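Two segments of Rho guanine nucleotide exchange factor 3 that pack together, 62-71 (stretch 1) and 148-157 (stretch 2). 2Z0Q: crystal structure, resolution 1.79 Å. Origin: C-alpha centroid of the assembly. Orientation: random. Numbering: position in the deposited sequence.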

# COMPACT_ATOMS: atom_id res chain seq x y z
N GLN A 62 15.38 3.92 -6.20
CA GLN A 62 14.20 3.08 -6.37
C GLN A 62 13.09 3.41 -5.37
O GLN A 62 11.95 2.95 -5.53
CB GLN A 62 14.57 1.61 -6.22
CG GLN A 62 13.52 0.69 -6.84
CD GLN A 62 13.67 -0.76 -6.43
OE1 GLN A 62 14.75 -1.33 -6.52
NE2 GLN A 62 12.58 -1.37 -5.99
N ILE A 63 13.40 4.21 -4.36
CA ILE A 63 12.40 4.56 -3.36
C ILE A 63 11.85 5.98 -3.52
O ILE A 63 10.64 6.18 -3.42
CB ILE A 63 12.97 4.35 -1.93
CG1 ILE A 63 13.13 2.84 -1.69
CG2 ILE A 63 12.06 4.96 -0.87
CD1 ILE A 63 13.75 2.47 -0.36
N PHE A 64 12.70 6.96 -3.80
CA PHE A 64 12.22 8.35 -3.95
C PHE A 64 12.30 8.87 -5.38
O PHE A 64 11.81 9.96 -5.70
CB PHE A 64 13.03 9.28 -3.03
CG PHE A 64 13.22 8.76 -1.64
CD1 PHE A 64 14.11 7.71 -1.39
CD2 PHE A 64 12.52 9.32 -0.57
CE1 PHE A 64 14.29 7.22 -0.10
CE2 PHE A 64 12.70 8.83 0.72
CZ PHE A 64 13.59 7.78 0.96
N GLY A 65 12.91 8.07 -6.25
CA GLY A 65 13.08 8.46 -7.63
C GLY A 65 11.83 8.86 -8.38
O GLY A 65 11.82 9.88 -9.07
N THR A 66 10.77 8.07 -8.27
CA THR A 66 9.56 8.42 -9.01
C THR A 66 8.75 9.53 -8.38
O THR A 66 8.11 10.30 -9.09
CB THR A 66 8.65 7.23 -9.19
OG1 THR A 66 9.42 6.09 -9.60
CG2 THR A 66 7.62 7.54 -10.29
N LEU A 67 8.79 9.63 -7.05
CA LEU A 67 8.05 10.67 -6.35
C LEU A 67 8.34 12.03 -6.94
O LEU A 67 7.46 12.88 -7.04
CB LEU A 67 8.39 10.69 -4.85
CG LEU A 67 7.84 9.56 -3.97
CD1 LEU A 67 8.27 9.85 -2.53
CD2 LEU A 67 6.31 9.48 -4.06
N ASP A 68 9.59 12.24 -7.34
CA ASP A 68 10.00 13.50 -7.94
C ASP A 68 9.38 13.77 -9.30
O ASP A 68 9.48 14.88 -9.81
CB ASP A 68 11.53 13.58 -8.06
CG ASP A 68 12.17 14.09 -6.78
OD1 ASP A 68 11.75 15.17 -6.31
OD2 ASP A 68 13.08 13.40 -6.25
N SER A 69 8.77 12.79 -9.93
CA SER A 69 8.14 13.07 -11.20
C SER A 69 6.69 13.51 -10.91
O SER A 69 6.06 14.19 -11.72
CB SER A 69 8.15 11.84 -12.10
OG SER A 69 7.25 10.84 -11.64
N LEU A 70 6.17 13.17 -9.73
CA LEU A 70 4.80 13.55 -9.39
C LEU A 70 4.62 14.93 -8.79
O LEU A 70 3.55 15.54 -8.92
CB LEU A 70 4.21 12.54 -8.43
CG LEU A 70 4.28 11.10 -8.88
CD1 LEU A 70 3.63 10.23 -7.83
CD2 LEU A 70 3.58 10.94 -10.23
N ILE A 71 5.65 15.43 -8.11
CA ILE A 71 5.56 16.74 -7.50
C ILE A 71 5.14 17.83 -8.46
O ILE A 71 4.25 18.62 -8.15
CB ILE A 71 6.90 17.09 -6.77
CG1 ILE A 71 7.10 16.10 -5.61
CG2 ILE A 71 6.88 18.53 -6.26
CD1 ILE A 71 8.44 16.23 -4.84
N ASP A 148 6.62 9.26 8.32
CA ASP A 148 6.98 7.86 8.52
C ASP A 148 7.61 7.22 7.27
O ASP A 148 6.91 6.96 6.29
CB ASP A 148 5.73 7.07 8.92
CG ASP A 148 6.06 5.66 9.36
OD1 ASP A 148 6.74 5.53 10.39
OD2 ASP A 148 5.62 4.70 8.69
N LEU A 149 8.92 6.97 7.31
CA LEU A 149 9.61 6.39 6.16
C LEU A 149 8.92 5.16 5.59
O LEU A 149 9.05 4.87 4.40
CB LEU A 149 11.05 6.00 6.51
CG LEU A 149 11.76 5.16 5.42
CD1 LEU A 149 11.97 5.99 4.17
CD2 LEU A 149 13.10 4.66 5.94
N TRP A 150 8.19 4.44 6.44
CA TRP A 150 7.51 3.21 6.03
C TRP A 150 6.15 3.39 5.34
O TRP A 150 5.62 2.42 4.79
CB TRP A 150 7.33 2.29 7.23
CG TRP A 150 8.55 2.17 8.07
CD1 TRP A 150 8.72 2.61 9.35
CD2 TRP A 150 9.81 1.61 7.68
NE1 TRP A 150 10.00 2.37 9.78
CE2 TRP A 150 10.70 1.76 8.77
CE3 TRP A 150 10.28 1.01 6.50
CZ2 TRP A 150 12.03 1.32 8.73
CZ3 TRP A 150 11.61 0.57 6.46
CH2 TRP A 150 12.46 0.73 7.57
N ASN A 151 5.60 4.60 5.35
CA ASN A 151 4.29 4.82 4.73
C ASN A 151 4.10 6.05 3.85
O ASN A 151 3.04 6.21 3.26
CB ASN A 151 3.18 4.82 5.79
CG ASN A 151 3.30 6.00 6.77
OD1 ASN A 151 3.53 7.15 6.37
ND2 ASN A 151 3.12 5.71 8.06
N PHE A 152 5.11 6.91 3.75
CA PHE A 152 5.00 8.12 2.94
C PHE A 152 4.81 7.74 1.47
O PHE A 152 4.32 8.54 0.68
CB PHE A 152 6.26 8.97 3.10
CG PHE A 152 7.44 8.44 2.35
CD1 PHE A 152 7.78 8.95 1.09
CD2 PHE A 152 8.21 7.40 2.88
CE1 PHE A 152 8.86 8.43 0.37
CE2 PHE A 152 9.30 6.87 2.17
CZ PHE A 152 9.62 7.39 0.91
N LEU A 153 5.21 6.52 1.12
CA LEU A 153 5.07 6.05 -0.25
C LEU A 153 3.60 5.87 -0.63
O LEU A 153 3.25 5.87 -1.81
CB LEU A 153 5.79 4.71 -0.45
CG LEU A 153 7.32 4.76 -0.43
CD1 LEU A 153 7.85 3.35 -0.67
CD2 LEU A 153 7.83 5.71 -1.49
N ASP A 154 2.75 5.70 0.38
CA ASP A 154 1.33 5.53 0.13
C ASP A 154 0.64 6.89 -0.08
O ASP A 154 -0.49 6.91 -0.53
CB ASP A 154 0.61 4.83 1.30
CG ASP A 154 1.10 3.40 1.57
OD1 ASP A 154 1.42 2.65 0.61
OD2 ASP A 154 1.13 3.02 2.77
N ILE A 155 1.30 8.01 0.24
CA ILE A 155 0.67 9.34 0.07
C ILE A 155 0.07 9.63 -1.32
O ILE A 155 -1.11 10.03 -1.43
CB ILE A 155 1.66 10.52 0.47
CG1 ILE A 155 1.45 10.88 1.95
CG2 ILE A 155 1.41 11.78 -0.36
CD1 ILE A 155 2.23 12.13 2.40
N PRO A 156 0.83 9.41 -2.40
CA PRO A 156 0.24 9.70 -3.72
C PRO A 156 -0.98 8.83 -4.06
O PRO A 156 -2.01 9.34 -4.53
CB PRO A 156 1.41 9.46 -4.69
CG PRO A 156 2.64 9.65 -3.79
CD PRO A 156 2.23 8.98 -2.52
N ARG A 157 -0.87 7.53 -3.84
CA ARG A 157 -2.02 6.69 -4.15
C ARG A 157 -3.21 7.11 -3.28
O ARG A 157 -4.33 7.14 -3.77
CB ARG A 157 -1.72 5.22 -3.89
CG ARG A 157 -2.77 4.32 -4.47
CD ARG A 157 -2.68 2.92 -3.87
NE ARG A 157 -3.37 1.97 -4.74
CZ ARG A 157 -2.87 1.51 -5.89
NH1 ARG A 157 -1.66 1.90 -6.30
NH2 ARG A 157 -3.58 0.67 -6.63

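This is a small contact between apolar side chains, with one methyl packing on a backbone oxygen, in which four residues of the first segment, Ile-63, Phe-64, Leu-67 and Leu-70, pack against Leu-149, Phe-152, Leu-153 and Pro-156 with no hydrogen bond crossing between the segments. The area buried, both sides summed, is 316 Å², and all eight contributing residues are buried in the assembly. The backbones stay well apart: the CA atoms of Ile-63 and Leu-153 are 8.1 Å from each other and those of Leu-70 and Pro-156 8.2 Å, so side chains must fill the gap.

Phe-152 touches three partners. Its CA-to-CB bond points toward the first segment, and with chi1 at 76° (p) its ring reaches in among Ile-63, Phe-64 and Leu-67. Leu-67 CD1 lies 3.3 Å from Phe-152 CE1 and Ile-63 CG2 lies 3.9 Å from Phe-152 CZ; both methyls sit at the ring edge, near its plane. The Phe-64 ring is inclined by only 18° to that of Phe-152, but the centroids are 5.3 Å apart and the rings are slid so far that they barely overlap. Their closest approach is Phe-64 CE2 to Phe-152 CZ at 3.4 Å, met obliquely. Beyond it, Phe-64 CZ meets Leu-149 CD1 at 4.0 Å.

Leu-67 has the largest covered area of the set, 59 Å², and its two methyls have different nearest neighbours: CD1 packs on Phe-152, whereas CD2 is 3.7 Å from Pro-156 CG. Pro-156 also receives Leu-70, whose CD1 is 3.9 Å from Pro-156 CB. Leu-153 reaches the first segment through its end, although its CA-to-CB bond points sideways; its CD2 comes within 3.4 Å of the backbone atom Ile-63 O, a carbon-to-oxygen packing contact.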